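Local coordinates for uncharacterized protein (Staphylococcus aureus subsp. aureus, PDB 4H0A) that is of unknown function but belongs to the CAP family of cysteine-rich secretory proteins and carries an additional CAP-associated N-terminal domain, at residues A[279-282]-A[283-286]; A[207-210]-A[211-215]. All blocks are in the same frame, centred on the assembly; numbering follows the deposited sequence.

Interaction 1 of 2, residues A[279-282]-A[283-286]; sequences FNDV and PTLI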
ATOM      1  N   PHE A 279      -2.089  -2.709  10.217  1.00 61.99           N
ATOM      2  CA  PHE A 279      -1.700  -2.911   8.820  1.00 57.28           C
ATOM      3  C   PHE A 279      -0.228  -3.309   8.732  1.00 59.22           C
ATOM      4  O   PHE A 279       0.583  -2.869   9.541  1.00 58.00           O
ATOM      5  CB  PHE A 279      -1.984  -1.658   7.976  1.00 56.45           C
ATOM      6  CG  PHE A 279      -3.460  -1.459   7.720  1.00 58.13           C
ATOM      7  CD1 PHE A 279      -4.076  -2.054   6.631  1.00 58.95           C
ATOM      8  CD2 PHE A 279      -4.239  -0.707   8.587  1.00 61.74           C
ATOM      9  CE1 PHE A 279      -5.446  -1.886   6.404  1.00 63.11           C
ATOM     10  CE2 PHE A 279      -5.607  -0.543   8.359  1.00 64.41           C
ATOM     11  CZ  PHE A 279      -6.202  -1.137   7.271  1.00 62.83           C
ATOM     12  N   ASN A 280       0.099  -4.176   7.769  1.00 55.05           N
ATOM     13  CA  ASN A 280       1.456  -4.691   7.551  1.00 52.99           C
ATOM     14  C   ASN A 280       2.198  -3.972   6.434  1.00 51.03           C
ATOM     15  O   ASN A 280       3.419  -4.090   6.359  1.00 47.86           O
ATOM     16  CB  ASN A 280       1.388  -6.183   7.185  1.00 58.41           C
ATOM     17  CG  ASN A 280       0.870  -7.049   8.301  1.00 79.16           C
ATOM     18  OD1 ASN A 280       1.144  -6.802   9.481  1.00 70.13           O
ATOM     19  ND2 ASN A 280       0.129  -8.098   7.961  1.00 73.05           N
ATOM     20  N   ASP A 281       1.479  -3.308   5.516  1.00 44.94           N
ATOM     21  CA  ASP A 281       2.126  -2.670   4.379  1.00 42.41           C
ATOM     22  C   ASP A 281       1.312  -1.489   3.932  1.00 42.43           C
ATOM     23  O   ASP A 281       0.110  -1.416   4.208  1.00 43.45           O
ATOM     24  CB  ASP A 281       2.299  -3.685   3.233  1.00 43.84           C
ATOM     25  CG  ASP A 281       0.973  -4.176   2.718  1.00 53.66           C
ATOM     26  OD1 ASP A 281       0.212  -4.759   3.512  1.00 59.66           O
ATOM     27  OD2 ASP A 281       0.660  -3.910   1.546  1.00 51.88           O
ATOM     28  N   VAL A 282       1.969  -0.577   3.249  1.00 35.97           N
ATOM     29  CA  VAL A 282       1.341   0.655   2.798  1.00 35.98           C
ATOM     30  C   VAL A 282       0.280   0.383   1.699  1.00 40.27           C
ATOM     31  O   VAL A 282      -0.811   0.934   1.822  1.00 40.67           O
ATOM     32  CB  VAL A 282       2.416   1.680   2.379  1.00 37.65           C
ATOM     33  CG1 VAL A 282       1.800   2.879   1.661  1.00 37.13           C
ATOM     34  CG2 VAL A 282       3.197   2.136   3.612  1.00 37.34           C
ATOM     35  N   PRO A 283       0.508  -0.442   0.649  1.00 36.75           N
ATOM     36  CA  PRO A 283      -0.567  -0.669  -0.339  1.00 37.39           C
ATOM     37  C   PRO A 283      -1.883  -1.144   0.288  1.00 41.84           C
ATOM     38  O   PRO A 283      -2.942  -0.676  -0.129  1.00 40.92           O
ATOM     39  CB  PRO A 283       0.034  -1.740  -1.255  1.00 38.74           C
ATOM     40  CG  PRO A 283       1.514  -1.414  -1.227  1.00 40.82           C
ATOM     41  CD  PRO A 283       1.757  -1.115   0.233  1.00 37.23           C
ATOM     42  N   THR A 284      -1.835  -2.022   1.320  1.00 39.54           N
ATOM     43  CA  THR A 284      -3.072  -2.488   1.966  1.00 41.19           C
ATOM     44  C   THR A 284      -3.733  -1.350   2.734  1.00 46.12           C
ATOM     45  O   THR A 284      -4.947  -1.188   2.658  1.00 47.92           O
ATOM     46  CB  THR A 284      -2.814  -3.682   2.897  1.00 48.11           C
ATOM     47  OG1 THR A 284      -2.114  -4.673   2.160  1.00 47.54           O
ATOM     48  CG2 THR A 284      -4.103  -4.279   3.450  1.00 49.21           C
ATOM     49  N   LEU A 285      -2.951  -0.592   3.493  1.00 42.18           N
ATOM     50  CA  LEU A 285      -3.467   0.562   4.235  1.00 43.62           C
ATOM     51  C   LEU A 285      -4.142   1.585   3.306  1.00 46.58           C
ATOM     52  O   LEU A 285      -5.224   2.061   3.621  1.00 46.36           O
ATOM     53  CB  LEU A 285      -2.312   1.259   4.984  1.00 42.56           C
ATOM     54  CG  LEU A 285      -2.704   2.563   5.677  1.00 49.05           C
ATOM     55  CD1 LEU A 285      -3.526   2.304   6.925  1.00 51.68           C
ATOM     56  CD2 LEU A 285      -1.529   3.354   5.941  1.00 51.71           C
ATOM     57  N   ILE A 286      -3.468   1.967   2.209  1.00 42.32           N
ATOM     58  CA  ILE A 286      -3.997   2.950   1.250  1.00 42.39           C
ATOM     59  C   ILE A 286      -5.288   2.422   0.623  1.00 48.71           C
ATOM     60  O   ILE A 286      -6.235   3.191   0.478  1.00 49.49           O
ATOM     61  CB  ILE A 286      -2.933   3.316   0.187  1.00 43.41           C
ATOM     62  CG1 ILE A 286      -1.817   4.167   0.855  1.00 42.65           C
ATOM     63  CG2 ILE A 286      -3.564   4.044  -1.037  1.00 44.18           C
ATOM     64  CD1 ILE A 286      -2.149   5.671   1.045  1.00 50.21           C
TER
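Pro-283 sits in the first turn of helix 282-290, where its ring lies against the carboxylate of Asp-281, with Pro-283 CD 3.3 Å from Asp-281 OD2. Thr-284 is held by both oxygens of the Asp-281 carboxylate. Thr-284 OG1 donates to the syn lone pair of Asp-281 OD1 over 2.7 Å, while the backbone N of Thr-284 gives a 3.1 Å bond to Asp-281 OD2, bent to 148° at the hydrogen and arriving from above the carboxylate plane. Asp-281 occupies the N-cap position of the helix, and the bond from Thr-284 N to its OD2 is the capping bond. Its chi1 of 63° sets CG between the backbone N and the carbonyl carbon, folding the acid back over the first turn. Arg-170, on a strand of the seven-stranded sheet, forms a salt bridge with Asp-281 OD2, so the cap also ties the CAP domain helix to that sheet; a positive partner and a helix N-terminus should both favour the carboxylate form. The methyl CG2 of Thr-284 meets the Phe-279 ring at its edge, in plane. Leu-285 covers one face of that ring: Leu-285 CD1 stands 3.9 Å from the centroid, 26° off the normal, a CH-pi contact in which the two side chains cross at about a right angle. Leu-285 N also bonds to Asp-281 O. Ile-286 N donates almost linearly to Val-282 O (2.9 Å), and Ile-286 CG1 runs alongside Val-282 CG1, 3.9 Å away.

Interaction 2 of 2, residues A[207-210]-A[211-215]; sequences ISLY and EVTNE
Ile-207 and Glu-211 stand one turn apart on helix 201-219, a regular alpha-helix in which each residue from 207 to 210 accepts, through its carbonyl, the N-H four positions on. The helix lies between the sheet of the CAP domain and the seven-stranded sheet that includes strand 61-65. Ile-207 O receives Glu-211 N, and their side chains point the same way, with the branch methyl CG2 of Ile-207 lying 3.7 Å from Glu-211 OE2. Beyond CG the glutamate is extended (chi2 173°), which lays its carboxylate alongside this methyl, where outside partners hold it: Lys-75 forms a salt bridge with Glu-211 OE2, while Arg-61 and Tyr-80 bind Glu-211 OE1. Three partners thus fix the group and would probably stabilise its negative charge. Ser-208 O takes the N-H of Val-212, with Val-212 N 2.8 Å from Ser-208 O, and Val-212 CG2 rests 3.3 Å from the same oxygen. Ser-208 OG is engaged elsewhere, by Arg-61 and by Asn-204 O. Leu-209 O accepts twice from one residue, Thr-213: the backbone N at 3.0 Å and the hydroxyl OG1 at 2.8 Å, from opposite faces of the carbonyl plane. OG1 can reach back because it stands beside its own backbone N (chi1 -69°), so this buried hydroxyl is satisfied within the helix. Tyr-210 O binds Asn-214 N, while the phenol reaches Gly-309 N with its OH. The amide of Asn-214 turns its OD1 to Leu-225 N, and Asn-214 ND2 stays 3.7 Å from Tyr-210 O.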
ATOM      1  N   ILE A 207       7.807   7.072   4.911  1.00 31.53           N
ATOM      2  CA  ILE A 207       8.189   7.661   3.619  1.00 29.95           C
ATOM      3  C   ILE A 207       7.346   7.024   2.508  1.00 32.98           C
ATOM      4  O   ILE A 207       6.887   7.737   1.623  1.00 32.36           O
ATOM      5  CB  ILE A 207       9.717   7.534   3.338  1.00 31.73           C
ATOM      6  CG1 ILE A 207      10.505   8.416   4.330  1.00 32.52           C
ATOM      7  CG2 ILE A 207      10.043   7.966   1.883  1.00 30.05           C
ATOM      8  CD1 ILE A 207      11.922   7.946   4.569  1.00 36.10           C
ATOM      9  N   SER A 208       7.146   5.702   2.543  1.00 30.27           N
ATOM     10  CA  SER A 208       6.289   5.033   1.543  1.00 30.89           C
ATOM     11  C   SER A 208       4.839   5.519   1.638  1.00 35.43           C
ATOM     12  O   SER A 208       4.189   5.679   0.606  1.00 36.92           O
ATOM     13  CB  SER A 208       6.317   3.525   1.738  1.00 34.55           C
ATOM     14  OG  SER A 208       7.608   3.034   1.431  1.00 36.58           O
ATOM     15  N   LEU A 209       4.339   5.769   2.874  1.00 31.28           N
ATOM     16  CA  LEU A 209       2.987   6.299   3.085  1.00 32.21           C
ATOM     17  C   LEU A 209       2.852   7.648   2.361  1.00 34.35           C
ATOM     18  O   LEU A 209       1.882   7.856   1.652  1.00 33.83           O
ATOM     19  CB  LEU A 209       2.680   6.451   4.592  1.00 33.53           C
ATOM     20  CG  LEU A 209       1.329   7.111   4.956  1.00 40.06           C
ATOM     21  CD1 LEU A 209       0.171   6.213   4.567  1.00 41.28           C
ATOM     22  CD2 LEU A 209       1.273   7.436   6.436  1.00 42.16           C
ATOM     23  N   TYR A 210       3.840   8.542   2.511  1.00 31.30           N
ATOM     24  CA  TYR A 210       3.829   9.839   1.821  1.00 31.10           C
ATOM     25  C   TYR A 210       3.860   9.665   0.315  1.00 36.49           C
ATOM     26  O   TYR A 210       3.104  10.318  -0.408  1.00 36.75           O
ATOM     27  CB  TYR A 210       5.059  10.695   2.219  1.00 31.30           C
ATOM     28  CG  TYR A 210       5.154  11.142   3.664  1.00 32.55           C
ATOM     29  CD1 TYR A 210       4.027  11.582   4.360  1.00 35.95           C
ATOM     30  CD2 TYR A 210       6.393  11.273   4.288  1.00 32.90           C
ATOM     31  CE1 TYR A 210       4.124  12.078   5.660  1.00 36.48           C
ATOM     32  CE2 TYR A 210       6.505  11.802   5.575  1.00 34.54           C
ATOM     33  CZ  TYR A 210       5.367  12.207   6.257  1.00 39.86           C
ATOM     34  OH  TYR A 210       5.448  12.674   7.552  1.00 36.75           O
ATOM     35  N   GLU A 211       4.773   8.812  -0.167  1.00 32.66           N
ATOM     36  CA  GLU A 211       4.954   8.601  -1.609  1.00 32.16           C
ATOM     37  C   GLU A 211       3.729   7.981  -2.261  1.00 35.61           C
ATOM     38  O   GLU A 211       3.313   8.461  -3.304  1.00 35.20           O
ATOM     39  CB  GLU A 211       6.164   7.700  -1.878  1.00 32.13           C
ATOM     40  CG  GLU A 211       7.487   8.398  -1.613  1.00 34.54           C
ATOM     41  CD  GLU A 211       8.703   7.501  -1.703  1.00 38.83           C
ATOM     42  OE1 GLU A 211       8.550   6.258  -1.727  1.00 31.13           O
ATOM     43  OE2 GLU A 211       9.824   8.054  -1.766  1.00 34.50           O
ATOM     44  N   VAL A 212       3.155   6.923  -1.655  1.00 32.51           N
ATOM     45  CA  VAL A 212       1.983   6.271  -2.245  1.00 32.59           C
ATOM     46  C   VAL A 212       0.778   7.224  -2.194  1.00 39.06           C
ATOM     47  O   VAL A 212      -0.018   7.246  -3.137  1.00 39.01           O
ATOM     48  CB  VAL A 212       1.668   4.903  -1.605  1.00 35.42           C
ATOM     49  CG1 VAL A 212       0.356   4.344  -2.180  1.00 35.37           C
ATOM     50  CG2 VAL A 212       2.809   3.923  -1.858  1.00 34.22           C
ATOM     51  N   THR A 213       0.655   8.040  -1.130  1.00 36.66           N
ATOM     52  CA  THR A 213      -0.423   9.040  -1.055  1.00 37.58           C
ATOM     53  C   THR A 213      -0.315   9.994  -2.240  1.00 41.28           C
ATOM     54  O   THR A 213      -1.323  10.290  -2.877  1.00 42.28           O
ATOM     55  CB  THR A 213      -0.361   9.814   0.269  1.00 40.11           C
ATOM     56  OG1 THR A 213      -0.722   8.926   1.322  1.00 42.76           O
ATOM     57  CG2 THR A 213      -1.273  11.061   0.277  1.00 38.30           C
ATOM     58  N   ASN A 214       0.900  10.469  -2.540  1.00 36.68           N
ATOM     59  CA  ASN A 214       1.106  11.402  -3.643  1.00 36.59           C
ATOM     60  C   ASN A 214       0.942  10.708  -5.008  1.00 40.21           C
ATOM     61  O   ASN A 214       0.462  11.356  -5.928  1.00 41.78           O
ATOM     62  CB  ASN A 214       2.456  12.134  -3.517  1.00 36.72           C
ATOM     63  CG  ASN A 214       2.393  13.283  -2.525  1.00 51.12           C
ATOM     64  OD1 ASN A 214       1.316  13.833  -2.241  1.00 46.22           O
ATOM     65  ND2 ASN A 214       3.534  13.693  -1.971  1.00 36.81           N
ATOM     66  N   GLU A 215       1.261   9.410  -5.137  1.00 34.74           N
ATOM     67  CA  GLU A 215       1.001   8.693  -6.399  1.00 33.78           C
ATOM     68  C   GLU A 215      -0.498   8.610  -6.664  1.00 39.43           C
ATOM     69  O   GLU A 215      -0.922   8.817  -7.799  1.00 41.34           O
ATOM     70  CB  GLU A 215       1.591   7.266  -6.374  1.00 33.06           C
ATOM     71  CG  GLU A 215       3.108   7.218  -6.432  1.00 34.80           C
ATOM     72  CD  GLU A 215       3.726   7.893  -7.640  1.00 44.73           C
ATOM     73  OE1 GLU A 215       3.200   7.719  -8.764  1.00 40.38           O
ATOM     74  OE2 GLU A 215       4.728   8.620  -7.455  1.00 41.11           O
TER

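Overall arrangement
Helix 201-219 carries all of interaction 2 and comes first along the chain; interaction 1 follows strand 270-277 and opens helix 282-290. Their centres are about 11 Å apart, yet the two helices touch directly, largely through apolar side chains. Leu-285 CD2 meets Leu-209 CD1 at 3.6 Å, Ile-286 CG1 packs 3.7 Å from Val-212 CG1, and Ile-286 CD1 comes within 3.6 Å of Thr-213 OG1. Strand 315-322 of the five-stranded mixed sheet lies against both, through Tyr-316 and Leu-318. Salt bridges from each contact, to Arg-170 and to Arg-61 and Lys-75, reach the seven-stranded sheet, placing this helix pair at the junction between the CAP domain and the N-terminal region.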